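Local coordinates for protein predicted metal-dependent hydrolase of the TIM-barrel fold (PDB 2QPX) that binds two zinc ions and is probably a metal-dependent hydrolase of the amidohydrolase type, its substrate still unidentified, at residues I184-G189 against K204-Y209; A146-F151 against Y212-F217; R129-A134 against D208-H213. All blocks are in the same frame, centred on the assembly; numbering follows the deposited sequence. Where two conformers were deposited one is given.

Interaction 1. Residues I184-G189 against K204-Y209; sequences IEAAAG and KPLIDY
The methyl group of Ala186 rests on one face of the Tyr209 ring, and the tyrosine can be followed outward from its CB. Its CG stands anti to the backbone N (chi1 180°), on the side facing helix 183-196. Tyr209 CB already touches the methyl, lying 3.5 Å from Ala186 CB. The tightest approach comes one atom further out, where Tyr209 CG is 3.4 Å from Ala186 CB, so the methyl sits over the root of the ring in a CH-pi contact. CD2 is nearly as near, while CD1 is less close at 3.9 Å from Ala186 CB. Tyr209 CE2 falls to 4.2 Å from the same Ala186 CB, and CZ and OH run on beyond the methyl. The opposite face of the ring is taken by the stacked imidazole of His213, leaving the tyrosine sandwiched, and Trp148 meets it edge-to-face.

Close helix packing of this kind relies on small residues. Here the segments 184-189 and 204-209, on successive helices on the outside of the TIM barrel, have axes 7.6 Å apart at closest and inclined by 123°. Gly189, one turn after Ala186, lies at the same interface: a CB there would stand 3.6 Å from Leu206 CB and press on the carbonyl O of Ala186 in its own helix. Leu206 lies against that helix too, its CD1 3.6 Å from Ala186 O and also brushing the alanine methyl, with Phe144, Phe190 and Trp193 around it. Pro205, partly exposed, packs its CB 3.8 Å from the backbone O of Glu185. On the side of helix 204-221 turned from this seam, Lys204 NZ forms a salt bridge with Asp208 OD2, an oxygen that also accepts the backbone N-H of Glu179.

Interaction 2. Residues A146-F151 against Y212-F217; sequences AWWQAF and YHVAPF
Two helices on the outside of the TIM barrel, 144-156 and 204-221, are bridged by the indole of Trp148, which reaches His213, Val214 and Phe217. Its CG stands anti to the backbone N (chi1 179°), and it is CZ2 and CH2 of the six-membered ring that do the touching. Trp148 CZ2 comes to 3.6 Å from His213 CB, the two side chains crossing at about a right angle. The histidine meets the indole chiefly through CB; its imidazole leads away and stacks on Tyr209. Trp148 CH2 lies 4.0 Å from Val214 CG1.

The segment axes are 12.6 Å apart and inclined by 29°, and here aromatic side chains span the separation between two neighbouring barrel helices without the backbones touching. Helix 204-221 is kinked near Pro216, whose N cannot donate to the preceding turn, and just past that point Phe217 turns its edge to the indole, with CE2 4.0 Å from Trp148 CZ2. One face of the Phe217 ring carries the carbonyl O of His213, 3.4 Å above its centre, and the ring also takes part in a cation-pi contact with Lys156. An alanine in place of Trp148 would probably open a gap between the helices, leaving His213 CB, Val214 CG1 and Phe217 CE2 without the indole and Tyr209 without its edge-to-face neighbour. Deeper in, Phe151 receives Trp148 CZ3 at its edge, in the ring plane, and sets its CE2 4.1 Å from Val214 CG1.

Interaction 3. Residues R129-A134 against D208-H213; sequences RLETHA and DYMLYH
Leu130, the first residue of helix 130-138 after Arg129 at the N-cap position, turns its CB toward helix 204-221 and touches Met210 and Leu211. Its CB is 3.6 Å from CE of Met210, a selenomethionine deposited in two conformers, so contacts of its side chain hold for one of them. One branch further, Leu130 CD1 meets Leu211 CD2 at 3.9 Å.

Glu131 comes next, its chain bent at chi2 (78°), and it crosses the Met210 side chain at about a right angle. The close approach of its OE2 to Met210 CE depends on the chosen conformer and is doubtful, but the carboxylate is well anchored: OE1 accepts the backbone N-H of Ile169, and OE2 is hydrogen-bonded to Ser168 OG. His133 turns back to the start of the helix, where its ND1 donates to Arg129 O over 2.8 Å in a nearly straight bond of 166°. Ala134, one turn on from Leu130, has its CB 4.3 Å from the selenium of Met210 in the conformer given.

Leu130 and Leu211 also touch Leu225 and Phe227 of barrel strand 225-229. Through Ser168 and Ile169, Glu131 holds the residues directly after Lys167, the carboxylated lysine shared by both zinc ions, and so probably helps to fix that loop, in a TIM-barrel fold with a binuclear zinc centre as in the amidohydrolases.

How the interactions relate
Helix 204-221 is common to all three interactions, and meets helices 183-196, 144-156 and 130-138 in turn. Interactions 2 and 3 are the nearest pair, their centres 7 Å apart; Trp147 NE1 probably donates to Ala134 O at 3.1 Å, and Phe151 CE2 packs 3.7 Å from Met210 CG. Interaction 1 lies 12 Å from interaction 2, centre to centre, and meets it where Leu206 CD1 stands 3.7 Å from Trp147 CZ3. The series runs inward: interactions 1 and 2 are packing remote from the metals, whereas interaction 3 brings the Glu131 side chain to about 8 Å from that of His228 and about 10 Å from a zinc ion.

Interaction 1. Residues I184-G189 against K204-Y209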
loop_
_atom_site.group_PDB
_atom_site.type_symbol
_atom_site.label_atom_id
_atom_site.label_comp_id
_atom_site.label_asym_id
_atom_site.label_seq_id
_atom_site.Cartn_x
_atom_site.Cartn_y
_atom_site.Cartn_z
ATOM N N ILE A 184 -23.018 -10.778 28.236
ATOM C CA ILE A 184 -22.451 -10.361 29.517
ATOM C C ILE A 184 -21.523 -9.153 29.299
ATOM O O ILE A 184 -21.606 -8.133 30.010
ATOM C CB ILE A 184 -21.679 -11.494 30.204
ATOM C CG1 ILE A 184 -22.629 -12.660 30.558
ATOM C CG2 ILE A 184 -20.913 -10.950 31.414
ATOM C CD1 ILE A 184 -21.878 -13.903 30.979
ATOM N N GLU A 185 -20.616 -9.282 28.335
ATOM C CA GLU A 185 -19.654 -8.230 28.032
ATOM C C GLU A 185 -20.312 -7.007 27.408
ATOM O O GLU A 185 -19.876 -5.874 27.675
ATOM C CB GLU A 185 -18.549 -8.780 27.145
ATOM C CG GLU A 185 -17.471 -9.514 27.923
ATOM C CD GLU A 185 -17.873 -10.812 28.487
ATOM O OE1 GLU A 185 -18.334 -11.653 27.694
ATOM O OE2 GLU A 185 -17.677 -11.011 29.723
ATOM N N ALA A 186 -21.312 -7.231 26.578
ATOM C CA ALA A 186 -22.066 -6.127 25.968
ATOM C C ALA A 186 -22.777 -5.305 27.031
ATOM O O ALA A 186 -22.682 -4.066 27.044
ATOM C CB ALA A 186 -23.057 -6.650 24.928
ATOM N N ALA A 187 -23.428 -5.975 27.977
ATOM C CA ALA A 187 -24.159 -5.314 29.040
ATOM C C ALA A 187 -23.206 -4.599 30.016
ATOM O O ALA A 187 -23.505 -3.491 30.464
ATOM C CB ALA A 187 -25.083 -6.322 29.753
ATOM N N ALA A 188 -22.047 -5.196 30.286
ATOM C CA ALA A 188 -21.010 -4.553 31.114
ATOM C C ALA A 188 -20.514 -3.275 30.392
ATOM O O ALA A 188 -20.269 -2.248 31.027
ATOM C CB ALA A 188 -19.874 -5.492 31.394
ATOM N N GLY A 189 -20.349 -3.347 29.077
ATOM C CA GLY A 189 -19.970 -2.181 28.265
ATOM C C GLY A 189 -21.000 -1.073 28.346
ATOM O O GLY A 189 -20.647 0.126 28.511
ATOM N N LYS A 204 -16.038 -0.983 22.534
ATOM C CA LYS A 204 -15.860 -2.019 21.534
ATOM C C LYS A 204 -16.766 -3.242 21.790
ATOM O O LYS A 204 -17.433 -3.721 20.860
ATOM C CB LYS A 204 -14.392 -2.403 21.350
ATOM C CG LYS A 204 -14.214 -3.448 20.259
ATOM C CD LYS A 204 -12.791 -3.570 19.848
ATOM C CE LYS A 204 -12.500 -4.834 19.038
ATOM N NZ LYS A 204 -13.262 -4.972 17.775
ATOM N N PRO A 205 -16.823 -3.761 23.033
ATOM C CA PRO A 205 -17.747 -4.866 23.258
ATOM C C PRO A 205 -19.189 -4.547 22.878
ATOM O O PRO A 205 -19.863 -5.356 22.223
ATOM C CB PRO A 205 -17.617 -5.126 24.774
ATOM C CG PRO A 205 -16.325 -4.546 25.169
ATOM C CD PRO A 205 -16.044 -3.425 24.242
ATOM N N LEU A 206 -19.665 -3.363 23.230
ATOM C CA LEU A 206 -21.051 -3.028 22.907
ATOM C C LEU A 206 -21.274 -2.743 21.411
ATOM O O LEU A 206 -22.268 -3.199 20.856
ATOM C CB LEU A 206 -21.548 -1.883 23.784
ATOM C CG LEU A 206 -23.019 -1.525 23.636
ATOM C CD1 LEU A 206 -23.945 -2.741 23.901
ATOM C CD2 LEU A 206 -23.378 -0.302 24.536
ATOM N N ILE A 207 -20.356 -2.031 20.778
ATOM C CA ILE A 207 -20.476 -1.788 19.327
ATOM C C ILE A 207 -20.442 -3.107 18.551
ATOM O O ILE A 207 -21.272 -3.333 17.659
ATOM C CB ILE A 207 -19.367 -0.818 18.820
ATOM C CG1 ILE A 207 -19.696 0.616 19.305
ATOM C CG2 ILE A 207 -19.282 -0.819 17.296
ATOM C CD1 ILE A 207 -18.572 1.670 19.078
ATOM N N ASP A 208 -19.514 -3.998 18.882
ATOM C CA ASP A 208 -19.399 -5.254 18.138
ATOM C C ASP A 208 -20.646 -6.113 18.403
ATOM O O ASP A 208 -21.205 -6.698 17.442
ATOM C CB ASP A 208 -18.118 -6.021 18.497
ATOM C CG ASP A 208 -16.857 -5.451 17.866
ATOM O OD1 ASP A 208 -16.925 -4.381 17.230
ATOM O OD2 ASP A 208 -15.772 -6.115 18.015
ATOM N N TYR A 209 -21.121 -6.189 19.659
ATOM C CA TYR A 209 -22.391 -6.893 19.937
ATOM C C TYR A 209 -23.521 -6.325 19.046
ATOM O O TYR A 209 -24.304 -7.073 18.403
ATOM C CB TYR A 209 -22.774 -6.750 21.429
ATOM C CG TYR A 209 -24.047 -7.429 21.798
ATOM C CD1 TYR A 209 -25.272 -6.806 21.662
ATOM C CD2 TYR A 209 -24.025 -8.741 22.297
ATOM C CE1 TYR A 209 -26.449 -7.466 22.032
ATOM C CE2 TYR A 209 -25.160 -9.402 22.630
ATOM C CZ TYR A 209 -26.373 -8.783 22.498
ATOM O OH TYR A 209 -27.522 -9.453 22.820
#

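Interaction 2. Residues A146-F151 against Y212-F217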
loop_
_atom_site.group_PDB
_atom_site.type_symbol
_atom_site.label_atom_id
_atom_site.label_comp_id
_atom_site.label_asym_id
_atom_site.label_seq_id
_atom_site.Cartn_x
_atom_site.Cartn_y
_atom_site.Cartn_z
ATOM N N ALA A 146 -33.537 -2.857 28.683
ATOM C CA ALA A 146 -34.556 -1.881 28.246
ATOM C C ALA A 146 -33.988 -1.034 27.106
ATOM O O ALA A 146 -34.711 -0.713 26.157
ATOM C CB ALA A 146 -34.977 -0.972 29.389
ATOM N N TRP A 147 -32.718 -0.664 27.204
ATOM C CA TRP A 147 -32.055 0.080 26.121
ATOM C C TRP A 147 -32.050 -0.740 24.820
ATOM O O TRP A 147 -32.442 -0.253 23.746
ATOM C CB TRP A 147 -30.631 0.421 26.502
ATOM C CG TRP A 147 -29.827 0.886 25.314
ATOM C CD1 TRP A 147 -29.866 2.117 24.734
ATOM C CD2 TRP A 147 -28.902 0.107 24.555
ATOM N NE1 TRP A 147 -29.030 2.169 23.642
ATOM C CE2 TRP A 147 -28.403 0.947 23.524
ATOM C CE3 TRP A 147 -28.429 -1.211 24.644
ATOM C CZ2 TRP A 147 -27.507 0.500 22.589
ATOM C CZ3 TRP A 147 -27.521 -1.653 23.727
ATOM C CH2 TRP A 147 -27.071 -0.795 22.688
ATOM N N TRP A 148 -31.617 -1.997 24.911
ATOM C CA TRP A 148 -31.543 -2.862 23.737
ATOM C C TRP A 148 -32.920 -3.077 23.105
ATOM O O TRP A 148 -33.070 -3.048 21.869
ATOM C CB TRP A 148 -30.904 -4.209 24.086
ATOM C CG TRP A 148 -30.842 -5.110 22.901
ATOM C CD1 TRP A 148 -31.556 -6.247 22.694
ATOM C CD2 TRP A 148 -30.061 -4.907 21.713
ATOM N NE1 TRP A 148 -31.255 -6.780 21.469
ATOM C CE2 TRP A 148 -30.356 -5.966 20.837
ATOM C CE3 TRP A 148 -29.163 -3.921 21.304
ATOM C CZ2 TRP A 148 -29.736 -6.092 19.589
ATOM C CZ3 TRP A 148 -28.550 -4.044 20.084
ATOM C CH2 TRP A 148 -28.858 -5.104 19.224
ATOM N N GLN A 149 -33.936 -3.285 23.926
ATOM C CA GLN A 149 -35.284 -3.456 23.373
ATOM C C GLN A 149 -35.725 -2.220 22.578
ATOM O O GLN A 149 -36.224 -2.336 21.455
ATOM C CB GLN A 149 -36.302 -3.795 24.476
ATOM C CG GLN A 149 -37.711 -3.922 23.947
ATOM C CD GLN A 149 -38.690 -4.279 25.043
ATOM O OE1 GLN A 149 -39.367 -3.409 25.587
ATOM N NE2 GLN A 149 -38.735 -5.548 25.398
ATOM N N ALA A 150 -35.509 -1.046 23.162
ATOM C CA ALA A 150 -35.946 0.195 22.534
ATOM C C ALA A 150 -35.153 0.464 21.239
ATOM O O ALA A 150 -35.721 0.823 20.201
ATOM C CB ALA A 150 -35.808 1.363 23.490
ATOM N N PHE A 151 -33.844 0.289 21.330
ATOM C CA PHE A 151 -32.962 0.575 20.200
ATOM C C PHE A 151 -33.210 -0.426 19.082
ATOM O O PHE A 151 -33.357 -0.031 17.921
ATOM C CB PHE A 151 -31.500 0.581 20.655
ATOM C CG PHE A 151 -30.501 0.581 19.522
ATOM C CD1 PHE A 151 -30.372 1.686 18.697
ATOM C CD2 PHE A 151 -29.774 -0.547 19.213
ATOM C CE1 PHE A 151 -29.464 1.656 17.618
ATOM C CE2 PHE A 151 -28.868 -0.567 18.138
ATOM C CZ PHE A 151 -28.707 0.543 17.367
ATOM N N TYR A 212 -23.239 -7.335 15.291
ATOM C CA TYR A 212 -23.608 -8.728 15.035
ATOM C C TYR A 212 -25.099 -8.937 15.211
ATOM O O TYR A 212 -25.728 -9.654 14.447
ATOM C CB TYR A 212 -22.821 -9.695 15.943
ATOM C CG TYR A 212 -21.440 -10.049 15.380
ATOM C CD1 TYR A 212 -20.356 -9.210 15.543
ATOM C CD2 TYR A 212 -21.225 -11.229 14.635
ATOM C CE1 TYR A 212 -19.114 -9.532 15.027
ATOM C CE2 TYR A 212 -19.970 -11.536 14.089
ATOM C CZ TYR A 212 -18.929 -10.692 14.286
ATOM O OH TYR A 212 -17.686 -10.972 13.757
ATOM N N HIS A 213 -25.690 -8.298 16.216
ATOM C CA HIS A 213 -27.107 -8.488 16.505
ATOM C C HIS A 213 -28.073 -7.709 15.620
ATOM O O HIS A 213 -29.183 -8.175 15.394
ATOM C CB HIS A 213 -27.378 -8.302 17.990
ATOM C CG HIS A 213 -26.865 -9.425 18.812
ATOM N ND1 HIS A 213 -27.703 -10.412 19.292
ATOM C CD2 HIS A 213 -25.604 -9.807 19.140
ATOM C CE1 HIS A 213 -26.990 -11.313 19.945
ATOM N NE2 HIS A 213 -25.716 -11.002 19.844
ATOM N N VAL A 214 -27.674 -6.576 15.052
ATOM C CA VAL A 214 -28.570 -5.876 14.160
ATOM C C VAL A 214 -28.541 -6.453 12.740
ATOM O O VAL A 214 -29.448 -6.178 11.963
ATOM C CB VAL A 214 -28.358 -4.334 14.112
ATOM C CG1 VAL A 214 -28.585 -3.716 15.499
ATOM C CG2 VAL A 214 -27.013 -3.967 13.481
ATOM N N ALA A 215 -27.503 -7.198 12.376
ATOM C CA ALA A 215 -27.395 -7.728 11.017
ATOM C C ALA A 215 -28.676 -8.443 10.553
ATOM O O ALA A 215 -29.170 -8.167 9.458
ATOM C CB ALA A 215 -26.099 -8.563 10.822
ATOM N N PRO A 216 -29.213 -9.382 11.355
ATOM C CA PRO A 216 -30.459 -10.044 10.911
ATOM C C PRO A 216 -31.641 -9.077 10.731
ATOM O O PRO A 216 -32.486 -9.289 9.861
ATOM C CB PRO A 216 -30.746 -11.043 12.031
ATOM C CG PRO A 216 -29.560 -11.066 12.861
ATOM C CD PRO A 216 -28.677 -9.959 12.595
ATOM N N PHE A 217 -31.713 -8.034 11.564
ATOM C CA PHE A 217 -32.771 -7.057 11.458
ATOM C C PHE A 217 -32.683 -6.286 10.136
ATOM O O PHE A 217 -33.696 -5.906 9.553
ATOM C CB PHE A 217 -32.765 -6.026 12.574
ATOM C CG PHE A 217 -32.615 -6.571 13.979
ATOM C CD1 PHE A 217 -33.057 -7.826 14.337
ATOM C CD2 PHE A 217 -32.130 -5.735 14.979
ATOM C CE1 PHE A 217 -32.936 -8.267 15.663
ATOM C CE2 PHE A 217 -31.980 -6.194 16.280
ATOM C CZ PHE A 217 -32.410 -7.442 16.606
#

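Interaction 3. Residues R129-A134 against D208-H213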
loop_
_atom_site.group_PDB
_atom_site.type_symbol
_atom_site.label_atom_id
_atom_site.label_comp_id
_atom_site.label_asym_id
_atom_site.label_seq_id
_atom_site.Cartn_x
_atom_site.Cartn_y
_atom_site.Cartn_z
ATOM N N ARG A 129 -27.962 6.162 10.897
ATOM C CA ARG A 129 -26.677 5.924 11.569
ATOM C C ARG A 129 -26.921 5.166 12.888
ATOM O O ARG A 129 -27.615 5.651 13.826
ATOM C CB ARG A 129 -25.930 7.235 11.836
ATOM C CG ARG A 129 -24.520 6.963 12.369
ATOM C CD ARG A 129 -23.752 8.173 12.653
ATOM N NE ARG A 129 -23.277 8.796 11.435
ATOM C CZ ARG A 129 -22.246 9.623 11.392
ATOM N NH1 ARG A 129 -21.626 9.975 12.504
ATOM N NH2 ARG A 129 -21.843 10.089 10.244
ATOM N N LEU A 130 -26.349 3.978 12.972
ATOM C CA LEU A 130 -26.581 3.126 14.136
ATOM C C LEU A 130 -26.112 3.740 15.462
ATOM O O LEU A 130 -26.836 3.748 16.428
ATOM C CB LEU A 130 -25.907 1.775 13.905
ATOM C CG LEU A 130 -26.576 0.908 12.803
ATOM C CD1 LEU A 130 -25.607 -0.250 12.426
ATOM C CD2 LEU A 130 -27.950 0.347 13.230
ATOM N N GLU A 131 -24.862 4.184 15.500
ATOM C CA GLU A 131 -24.262 4.583 16.773
ATOM C C GLU A 131 -24.945 5.806 17.389
ATOM O O GLU A 131 -25.075 5.906 18.608
ATOM C CB GLU A 131 -22.742 4.760 16.695
ATOM C CG GLU A 131 -21.967 3.480 16.442
ATOM C CD GLU A 131 -21.955 2.963 14.997
ATOM O OE1 GLU A 131 -22.492 3.653 14.073
ATOM O OE2 GLU A 131 -21.364 1.858 14.836
ATOM N N THR A 132 -25.347 6.781 16.561
ATOM C CA THR A 132 -26.008 7.983 17.079
ATOM C C THR A 132 -27.410 7.657 17.602
ATOM O O THR A 132 -27.833 8.167 18.630
ATOM C CB THR A 132 -25.979 9.103 16.018
ATOM O OG1 THR A 132 -26.366 8.551 14.793
ATOM C CG2 THR A 132 -24.574 9.663 15.846
ATOM N N HIS A 133 -28.136 6.750 16.939
ATOM C CA HIS A 133 -29.416 6.292 17.456
ATOM C C HIS A 133 -29.185 5.533 18.769
ATOM O O HIS A 133 -29.907 5.754 19.757
ATOM C CB HIS A 133 -30.177 5.445 16.435
ATOM C CG HIS A 133 -30.848 6.249 15.376
ATOM N ND1 HIS A 133 -30.240 6.579 14.184
ATOM C CD2 HIS A 133 -32.080 6.807 15.337
ATOM C CE1 HIS A 133 -31.085 7.299 13.455
ATOM N NE2 HIS A 133 -32.205 7.471 14.145
ATOM N N ALA A 134 -28.134 4.716 18.815
ATOM C CA ALA A 134 -27.798 3.976 20.045
ATOM C C ALA A 134 -27.563 4.963 21.217
ATOM O O ALA A 134 -28.041 4.759 22.344
ATOM C CB ALA A 134 -26.579 3.070 19.821
ATOM N N ASP A 208 -19.514 -3.998 18.882
ATOM C CA ASP A 208 -19.399 -5.254 18.138
ATOM C C ASP A 208 -20.646 -6.113 18.403
ATOM O O ASP A 208 -21.205 -6.698 17.442
ATOM C CB ASP A 208 -18.118 -6.021 18.497
ATOM C CG ASP A 208 -16.857 -5.451 17.866
ATOM O OD1 ASP A 208 -16.925 -4.381 17.230
ATOM O OD2 ASP A 208 -15.772 -6.115 18.015
ATOM N N TYR A 209 -21.121 -6.189 19.659
ATOM C CA TYR A 209 -22.391 -6.893 19.937
ATOM C C TYR A 209 -23.521 -6.325 19.046
ATOM O O TYR A 209 -24.304 -7.073 18.403
ATOM C CB TYR A 209 -22.774 -6.750 21.429
ATOM C CG TYR A 209 -24.047 -7.429 21.798
ATOM C CD1 TYR A 209 -25.272 -6.806 21.662
ATOM C CD2 TYR A 209 -24.025 -8.741 22.297
ATOM C CE1 TYR A 209 -26.449 -7.466 22.032
ATOM C CE2 TYR A 209 -25.160 -9.402 22.630
ATOM C CZ TYR A 209 -26.373 -8.783 22.498
ATOM O OH TYR A 209 -27.522 -9.453 22.820
HETATM N N MSE A 210 -23.653 -4.993 19.053
HETATM C CA MSE A 210 -24.676 -4.310 18.298
HETATM C C MSE A 210 -24.602 -4.704 16.832
HETATM O O MSE A 210 -25.626 -5.042 16.204
HETATM C CB MSE A 210 -24.442 -2.807 18.413
HETATM C CG MSE A 210 -25.439 -1.967 17.689
HETATM SE SE MSE A 210 -24.894 -0.098 17.455
HETATM C CE MSE A 210 -23.655 -0.249 15.939
ATOM N N LEU A 211 -23.389 -4.659 16.263
ATOM C CA LEU A 211 -23.270 -4.933 14.822
ATOM C C LEU A 211 -23.644 -6.376 14.460
ATOM O O LEU A 211 -24.294 -6.630 13.429
ATOM C CB LEU A 211 -21.863 -4.592 14.347
ATOM C CG LEU A 211 -21.561 -3.086 14.310
ATOM C CD1 LEU A 211 -20.044 -2.864 14.159
ATOM C CD2 LEU A 211 -22.417 -2.410 13.213
ATOM N N TYR A 212 -23.239 -7.335 15.291
ATOM C CA TYR A 212 -23.608 -8.728 15.035
ATOM C C TYR A 212 -25.099 -8.937 15.211
ATOM O O TYR A 212 -25.728 -9.654 14.447
ATOM C CB TYR A 212 -22.821 -9.695 15.943
ATOM C CG TYR A 212 -21.440 -10.049 15.380
ATOM C CD1 TYR A 212 -20.356 -9.210 15.543
ATOM C CD2 TYR A 212 -21.225 -11.229 14.635
ATOM C CE1 TYR A 212 -19.114 -9.532 15.027
ATOM C CE2 TYR A 212 -19.970 -11.536 14.089
ATOM C CZ TYR A 212 -18.929 -10.692 14.286
ATOM O OH TYR A 212 -17.686 -10.972 13.757
ATOM N N HIS A 213 -25.690 -8.298 16.216
ATOM C CA HIS A 213 -27.107 -8.488 16.505
ATOM C C HIS A 213 -28.073 -7.709 15.620
ATOM O O HIS A 213 -29.183 -8.175 15.394
ATOM C CB HIS A 213 -27.378 -8.302 17.990
ATOM C CG HIS A 213 -26.865 -9.425 18.812
ATOM N ND1 HIS A 213 -27.703 -10.412 19.292
ATOM C CD2 HIS A 213 -25.604 -9.807 19.140
ATOM C CE1 HIS A 213 -26.990 -11.313 19.945
ATOM N NE2 HIS A 213 -25.716 -11.002 19.844
#